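Local coordinates for ATP phosphoribosyltransferase (PDB 2VD3) that catalyses the first step of histidine biosynthesis, joining ATP to 5-phosphoribose 1-diphosphate to give phosphoribosyl-ATP, and is held here in a histidine-inhibited form, at the interface of chains A and B. Sequence-based numbering; all coordinates share one arbitrary frame. Chains: chain A/B, ATP phosphoribosyltransferase.

Contact 1: the interface of chains A and B. Residues chain A 268, 272, 279; chain B 288-289.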
loop_
_atom_site.group_PDB
_atom_site.type_symbol
_atom_site.label_atom_id
_atom_site.label_comp_id
_atom_site.label_asym_id
_atom_site.label_seq_id
_atom_site.Cartn_x
_atom_site.Cartn_y
_atom_site.Cartn_z
ATOM N N ILE A 268 -6.234 3.932 -44.852
ATOM C CA ILE A 268 -6.993 2.671 -44.855
ATOM C C ILE A 268 -8.199 2.740 -45.793
ATOM O O ILE A 268 -8.357 1.880 -46.658
ATOM C CB ILE A 268 -7.421 2.236 -43.412
ATOM C CG1 ILE A 268 -6.199 1.823 -42.581
ATOM C CG2 ILE A 268 -8.434 1.086 -43.449
ATOM C CD1 ILE A 268 -6.370 2.024 -41.073
ATOM N N LYS A 272 -8.490 0.639 -49.223
ATOM C CA LYS A 272 -9.604 -0.298 -49.426
ATOM C C LYS A 272 -10.405 -0.003 -50.698
ATOM O O LYS A 272 -10.775 -0.921 -51.433
ATOM C CB LYS A 272 -10.542 -0.303 -48.212
ATOM C CG LYS A 272 -9.949 -0.911 -46.937
ATOM C CD LYS A 272 -9.729 -2.414 -47.035
ATOM C CE LYS A 272 -11.039 -3.189 -47.036
ATOM N NZ LYS A 272 -10.806 -4.606 -47.433
ATOM N N ILE A 279 -4.632 -5.521 -44.720
ATOM C CA ILE A 279 -3.795 -4.418 -44.275
ATOM C C ILE A 279 -3.252 -4.669 -42.869
ATOM O O ILE A 279 -4.012 -4.836 -41.910
ATOM C CB ILE A 279 -4.521 -3.063 -44.350
ATOM C CG1 ILE A 279 -5.145 -2.872 -45.740
ATOM C CG2 ILE A 279 -3.545 -1.931 -44.033
ATOM C CD1 ILE A 279 -6.160 -1.739 -45.808
ATOM N N ILE B 288 -6.450 -4.962 -40.800
ATOM C CA ILE B 288 -7.687 -4.486 -41.420
ATOM C C ILE B 288 -7.893 -5.279 -42.712
ATOM O O ILE B 288 -7.214 -5.024 -43.709
ATOM C CB ILE B 288 -7.652 -2.968 -41.742
ATOM C CG1 ILE B 288 -6.886 -2.171 -40.663
ATOM C CG2 ILE B 288 -9.091 -2.426 -42.017
ATOM C CD1 ILE B 288 -7.720 -1.737 -39.469
ATOM N N PRO B 289 -8.830 -6.249 -42.694
ATOM C CA PRO B 289 -8.898 -7.234 -43.774
ATOM C C PRO B 289 -9.263 -6.611 -45.117
ATOM O O PRO B 289 -10.094 -5.699 -45.195
ATOM C CB PRO B 289 -9.992 -8.209 -43.299
ATOM C CG PRO B 289 -10.113 -7.963 -41.806
ATOM C CD PRO B 289 -9.872 -6.489 -41.677
ATOM O OXT PRO B 289 -8.713 -7.006 -46.152
#
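A:Lys272 NZ donates a short hydrogen bond to B:Pro289 O, 2.6 Å away, an oxygen of the chain-terminal carboxylate. The site joins the C-terminal regulatory domain of one long-form HisG subunit to the C-terminal tail of another: the tail pairs with the edge of strand 279-283 and ends beside helix 264-272. The ammonium arrives in the plane of the carboxylate, on a lone pair of the oxygen. Turns at chi2 (-69°) and chi3 (-71°) fold the lysine chain over before its last bond straightens, which carries NZ to the tail and sets A:Lys272 CE 3.3 Å from B:Pro289 O. The terminal negative charge would probably strengthen this bond. A methionine in place of A:Lys272 would probably leave the B:Pro289 carboxylate without its cationic mate and the end of the tail more loosely held.

One residue back along the tail, B:Ile288 forms an antiparallel bridge with A:Ile279. B:Ile288 N gives to A:Ile279 O at 2.7 Å, while A:Ile279 N reaches B:Ile288 O at 2.8 Å. A:Ile279 and A:Ile268 take the B:Ile288 side chain between them: B:Ile288 CB sits 4.1 Å from A:Ile279 CB, and the B:Ile288 CG2 branch turns to the helix, meeting A:Ile268 CG2 at 3.8 Å. Those last two side chains cross at about a right angle.

Contact 2: the interface of chains A and B. Residues chain A 265; chain B 201-202, 205.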
loop_
_atom_site.group_PDB
_atom_site.type_symbol
_atom_site.label_atom_id
_atom_site.label_comp_id
_atom_site.label_asym_id
_atom_site.label_seq_id
_atom_site.Cartn_x
_atom_site.Cartn_y
_atom_site.Cartn_z
ATOM N N PHE A 265 -5.705 6.267 -40.789
ATOM C CA PHE A 265 -7.158 6.122 -40.980
ATOM C C PHE A 265 -7.636 6.542 -42.373
ATOM O O PHE A 265 -8.379 5.800 -43.021
ATOM C CB PHE A 265 -7.975 6.849 -39.903
ATOM C CG PHE A 265 -9.472 6.664 -40.056
ATOM C CD1 PHE A 265 -10.065 5.418 -39.831
ATOM C CD2 PHE A 265 -10.288 7.733 -40.432
ATOM C CE1 PHE A 265 -11.449 5.244 -39.974
ATOM C CE2 PHE A 265 -11.675 7.565 -40.574
ATOM C CZ PHE A 265 -12.252 6.318 -40.344
ATOM N N GLU B 201 -15.895 6.480 -35.473
ATOM C CA GLU B 201 -15.532 5.378 -36.370
ATOM C C GLU B 201 -14.019 5.289 -36.582
ATOM O O GLU B 201 -13.492 4.207 -36.849
ATOM C CB GLU B 201 -16.253 5.491 -37.715
ATOM C CG GLU B 201 -17.769 5.224 -37.655
ATOM C CD GLU B 201 -18.128 3.799 -37.236
ATOM O OE1 GLU B 201 -19.115 3.635 -36.489
ATOM O OE2 GLU B 201 -17.435 2.848 -37.652
ATOM N N GLU B 202 -13.326 6.419 -36.459
ATOM C CA GLU B 202 -11.874 6.429 -36.555
ATOM C C GLU B 202 -11.244 5.634 -35.397
ATOM O O GLU B 202 -10.395 4.768 -35.618
ATOM C CB GLU B 202 -11.334 7.860 -36.612
ATOM C CG GLU B 202 -9.825 7.927 -36.796
ATOM C CD GLU B 202 -9.285 9.340 -36.824
ATOM O OE1 GLU B 202 -10.053 10.274 -37.151
ATOM O OE2 GLU B 202 -8.080 9.515 -36.531
ATOM N N THR B 205 -12.294 1.919 -35.825
ATOM C CA THR B 205 -11.441 1.203 -36.777
ATOM C C THR B 205 -10.103 0.830 -36.132
ATOM O O THR B 205 -9.620 -0.283 -36.307
ATOM C CB THR B 205 -11.200 2.009 -38.083
ATOM O OG1 THR B 205 -12.447 2.514 -38.580
ATOM C CG2 THR B 205 -10.561 1.134 -39.160
#
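Helix 264-272 of the C-terminal regulatory domain in chain A presses the ring of A:Phe265, near its start, against helix 197-212 of chain B. The phenyl group lies flat on the helix surface at B:Glu202: B:Glu202 CA sits against one face of the A:Phe265 ring, 3.8 Å from the centroid and offset toward the rim, a CH-pi contact in which the backbone as well as the side chain covers that face. With CG anti to the backbone N (chi1 -178°), A:Phe265 points away from its own helix and toward the partner.

The B:Glu202 chain is extended and runs along the same face by the inner half of the ring, B:Glu202 CG 3.5 Å from A:Phe265 CG and B:Glu202 CB 4.0 Å from A:Phe265 CD2. It continues past the CD2 side, where its carboxylate plane is only 10° from that of the ring. The aliphatic part of the glutamate thus does the packing. Replacing A:Phe265 with alanine would probably open a gap over B:Glu202 and leave the aliphatic stem of that side chain free to turn.

At the opposite rim from CD2, on the same side as B:Glu202, B:Thr205 meets the CE1 corner, B:Thr205 CB 3.8 Å from A:Phe265 CE1. The threonine is fixed from within its own helix, since its hydroxyl B:Thr205 OG1 hydrogen-bonds one turn back to B:Glu201 O at 2.6 Å, the donor tilted 28° from the carbonyl plane.

Contact 3: the interface of chains A and B. Residues chain A 14, 161-163; chain B 32-34, 41.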
loop_
_atom_site.group_PDB
_atom_site.type_symbol
_atom_site.label_atom_id
_atom_site.label_comp_id
_atom_site.label_asym_id
_atom_site.label_seq_id
_atom_site.Cartn_x
_atom_site.Cartn_y
_atom_site.Cartn_z
ATOM N N ARG A 14 5.526 9.884 -12.665
ATOM C CA ARG A 14 5.090 9.710 -14.051
ATOM C C ARG A 14 6.218 9.464 -15.046
ATOM O O ARG A 14 6.034 8.745 -16.025
ATOM C CB ARG A 14 4.210 10.892 -14.496
ATOM C CG ARG A 14 4.909 12.248 -14.538
ATOM C CD ARG A 14 3.901 13.380 -14.506
ATOM N NE ARG A 14 3.280 13.600 -15.809
ATOM C CZ ARG A 14 3.730 14.467 -16.713
ATOM N NH1 ARG A 14 4.813 15.195 -16.453
ATOM N NH2 ARG A 14 3.093 14.607 -17.874
ATOM N N LEU A 161 1.124 22.579 -12.392
ATOM C CA LEU A 161 1.669 21.798 -13.484
ATOM C C LEU A 161 0.568 20.908 -14.077
ATOM O O LEU A 161 0.057 20.039 -13.387
ATOM C CB LEU A 161 2.824 20.949 -12.941
ATOM C CG LEU A 161 3.970 20.480 -13.838
ATOM C CD1 LEU A 161 4.738 21.661 -14.406
ATOM C CD2 LEU A 161 4.886 19.549 -13.039
ATOM N N SER A 162 0.201 21.120 -15.344
ATOM C CA SER A 162 -0.905 20.360 -15.959
ATOM C C SER A 162 -0.784 20.181 -17.469
ATOM O O SER A 162 -0.213 21.036 -18.155
ATOM C CB SER A 162 -2.236 21.052 -15.667
ATOM O OG SER A 162 -2.231 22.359 -16.225
ATOM N N SER A 163 -1.340 19.075 -17.975
ATOM C CA SER A 163 -1.526 18.872 -19.421
ATOM C C SER A 163 -2.889 19.402 -19.837
ATOM O O SER A 163 -3.053 19.908 -20.949
ATOM C CB SER A 163 -1.463 17.395 -19.813
ATOM O OG SER A 163 -0.624 16.643 -18.962
ATOM N N ASP B 32 1.040 12.230 -21.975
ATOM C CA ASP B 32 1.487 13.206 -20.964
ATOM C C ASP B 32 0.601 13.199 -19.718
ATOM O O ASP B 32 0.309 14.250 -19.137
ATOM C CB ASP B 32 1.581 14.618 -21.569
ATOM C CG ASP B 32 2.588 14.703 -22.697
ATOM O OD1 ASP B 32 3.673 14.104 -22.566
ATOM O OD2 ASP B 32 2.305 15.381 -23.707
ATOM N N THR B 33 0.182 11.996 -19.324
ATOM C CA THR B 33 -0.751 11.802 -18.219
ATOM C C THR B 33 -0.105 12.139 -16.886
ATOM O O THR B 33 0.725 11.379 -16.382
ATOM C CB THR B 33 -1.258 10.351 -18.162
ATOM O OG1 THR B 33 -1.630 9.923 -19.477
ATOM C CG2 THR B 33 -2.453 10.227 -17.202
ATOM N N VAL B 34 -0.490 13.288 -16.333
ATOM C CA VAL B 34 -0.087 13.685 -14.990
ATOM C C VAL B 34 -0.878 12.858 -13.981
ATOM O O VAL B 34 -2.055 12.552 -14.195
ATOM C CB VAL B 34 -0.333 15.190 -14.734
ATOM C CG1 VAL B 34 0.441 15.666 -13.496
ATOM C CG2 VAL B 34 0.061 16.019 -15.953
ATOM N N LYS B 41 -4.965 13.568 -21.880
ATOM C CA LYS B 41 -4.870 13.610 -23.337
ATOM C C LYS B 41 -4.392 12.252 -23.879
ATOM O O LYS B 41 -3.862 11.418 -23.132
ATOM C CB LYS B 41 -3.941 14.744 -23.791
ATOM C CG LYS B 41 -4.332 16.117 -23.240
ATOM C CD LYS B 41 -3.649 17.261 -23.967
ATOM C CE LYS B 41 -2.200 17.412 -23.563
ATOM N NZ LYS B 41 -1.598 18.588 -24.233
#
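A:Arg14 and A:Ser163 approach one stretch of chain B, the loop B:Asp32 to B:Val34, from different directions. The arginine slants across B:Val34, A:Arg14 CD 4.0 Å from B:Val34 CA, and turns the edge of its guanidinium group toward the loop, with the carbonyl carbons of B:Asp32 and B:Thr33 lying in the guanidinium plane. A first torsion that puts CG between the backbone N and the carbonyl carbon (chi1 64°), followed by a bend at chi3, brings that edge round. The bonds it makes are weak: A:Arg14 NE to B:Thr33 O at 3.4 Å, and A:Arg14 NH2 to B:Asp32 O at 3.1 Å.

The firmer link is the hydroxyl A:Ser163 OG, which donates to B:Asp32 O at 2.6 Å, tilted 20° from the carbonyl plane, so this backbone oxygen takes both the serine and the weaker arginine contact. The B:Asp32 carboxylate stays apart, OD1 being 4.8 Å from A:Arg14 NH2, and could add a modest long-range attraction. A:Ser163 follows strand 157-162, and the site joins the catalytic portions of two subunits, probably steadying the HisG hexamer. On its far flank the bent chain of B:Lys41, from strand 39-42, contributes methylenes: B:Lys41 CE packs 3.8 Å from A:Ser163 CB.

Contact 4: the interface of chains A and B. Residues chain A 281-283; chain B 282-285.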
loop_
_atom_site.group_PDB
_atom_site.type_symbol
_atom_site.label_atom_id
_atom_site.label_comp_id
_atom_site.label_asym_id
_atom_site.label_seq_id
_atom_site.Cartn_x
_atom_site.Cartn_y
_atom_site.Cartn_z
ATOM N N VAL A 281 -0.592 -3.480 -39.783
ATOM C CA VAL A 281 0.173 -2.418 -39.172
ATOM C C VAL A 281 1.134 -3.097 -38.219
ATOM O O VAL A 281 0.710 -3.714 -37.249
ATOM C CB VAL A 281 -0.729 -1.395 -38.448
ATOM C CG1 VAL A 281 0.098 -0.216 -37.959
ATOM C CG2 VAL A 281 -1.846 -0.897 -39.385
ATOM N N VAL A 282 2.426 -3.009 -38.539
ATOM C CA VAL A 282 3.496 -3.694 -37.814
ATOM C C VAL A 282 4.287 -2.628 -37.037
ATOM O O VAL A 282 4.569 -1.561 -37.585
ATOM C CB VAL A 282 4.440 -4.434 -38.814
ATOM C CG1 VAL A 282 5.527 -5.213 -38.094
ATOM C CG2 VAL A 282 3.662 -5.360 -39.722
ATOM N N PRO A 283 4.652 -2.906 -35.769
ATOM C CA PRO A 283 5.377 -1.900 -34.999
ATOM C C PRO A 283 6.826 -1.721 -35.460
ATOM O O PRO A 283 7.452 -2.671 -35.956
ATOM C CB PRO A 283 5.358 -2.466 -33.576
ATOM C CG PRO A 283 5.277 -3.941 -33.767
ATOM C CD PRO A 283 4.429 -4.141 -34.993
ATOM N N VAL B 282 7.052 -12.335 -36.032
ATOM C CA VAL B 282 7.082 -10.881 -35.877
ATOM C C VAL B 282 5.678 -10.431 -35.439
ATOM O O VAL B 282 4.687 -10.922 -35.982
ATOM C CB VAL B 282 7.461 -10.200 -37.231
ATOM C CG1 VAL B 282 7.567 -8.692 -37.095
ATOM C CG2 VAL B 282 8.754 -10.757 -37.784
ATOM N N PRO B 283 5.583 -9.501 -34.468
ATOM C CA PRO B 283 4.262 -9.079 -34.013
ATOM C C PRO B 283 3.527 -8.204 -35.032
ATOM O O PRO B 283 4.161 -7.473 -35.810
ATOM C CB PRO B 283 4.570 -8.256 -32.759
ATOM C CG PRO B 283 5.939 -7.719 -32.996
ATOM C CD PRO B 283 6.665 -8.794 -33.757
ATOM N N ILE B 284 2.199 -8.300 -35.019
ATOM C CA ILE B 284 1.344 -7.438 -35.817
ATOM C C ILE B 284 0.450 -6.640 -34.866
ATOM O O ILE B 284 -0.262 -7.223 -34.049
ATOM C CB ILE B 284 0.469 -8.257 -36.816
ATOM C CG1 ILE B 284 1.358 -9.061 -37.780
ATOM C CG2 ILE B 284 -0.476 -7.333 -37.588
ATOM C CD1 ILE B 284 0.596 -10.048 -38.683
ATOM N N GLU B 285 0.473 -5.316 -34.977
ATOM C CA GLU B 285 -0.325 -4.477 -34.087
ATOM C C GLU B 285 -1.806 -4.388 -34.496
ATOM O O GLU B 285 -2.702 -4.475 -33.658
ATOM C CB GLU B 285 0.303 -3.088 -33.978
ATOM C CG GLU B 285 -0.085 -2.323 -32.735
ATOM C CD GLU B 285 0.572 -0.962 -32.675
ATOM O OE1 GLU B 285 1.337 -0.714 -31.720
ATOM O OE2 GLU B 285 0.337 -0.143 -33.584
#
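B:Glu285 N donates a hydrogen bond to A:Val281 O at 2.8 Å, bent to 135° at the hydrogen. It ties the turn after strand 279-283 of chain B to the edge of the same strand in chain A, within the C-terminal regulatory domains. B:Glu285 CB also rests near that carbonyl oxygen, 3.4 Å from A:Val281 O.

Next to this bond the two copies of one proline meet. A:Pro283 and B:Pro283 face each other aslant, A:Pro283 CG to B:Pro283 CG at 3.9 Å, and A:Pro283 CD lies 3.4 Å from B:Pro283 O. Proline has no backbone N-H to give, and the two rings touch through carbon. The same B:Pro283 O also lies 3.5 Å from the A:Val282 methyl CG1, which a chi1 of -177°, anti to the backbone N, swings toward chain B.

Farther out, B:Ile284 connects the proline to the hydrogen-bonding amide and carries its CG2 branch to 3.8 Å from A:Val281 O. A looser touch joins the two valines, whose side chains stand at about a right angle, with A:Val282 CG1 4.2 Å from B:Val282 CG1.

Contacts 1, 2 and 4 cluster, their C-alpha centres about 11 Å (1 to 2), 14 Å (1 to 4) and 18 Å (2 to 4) apart. Contacts 1 and 2 share helix 264-272 of chain A; contacts 1 and 4 share its strand 279-283 and draw on one stretch of chain B, B:Val282 to B:Pro289. Contact 3 stands off, about 34 Å from contact 1, 28 Å from contact 4 and 25 Å from contact 2, joining residues around strand 157-162 of chain A to those by strand 39-42 of chain B. Such separated patches may couple regulatory and catalytic regions in the histidine-inhibited hexamer.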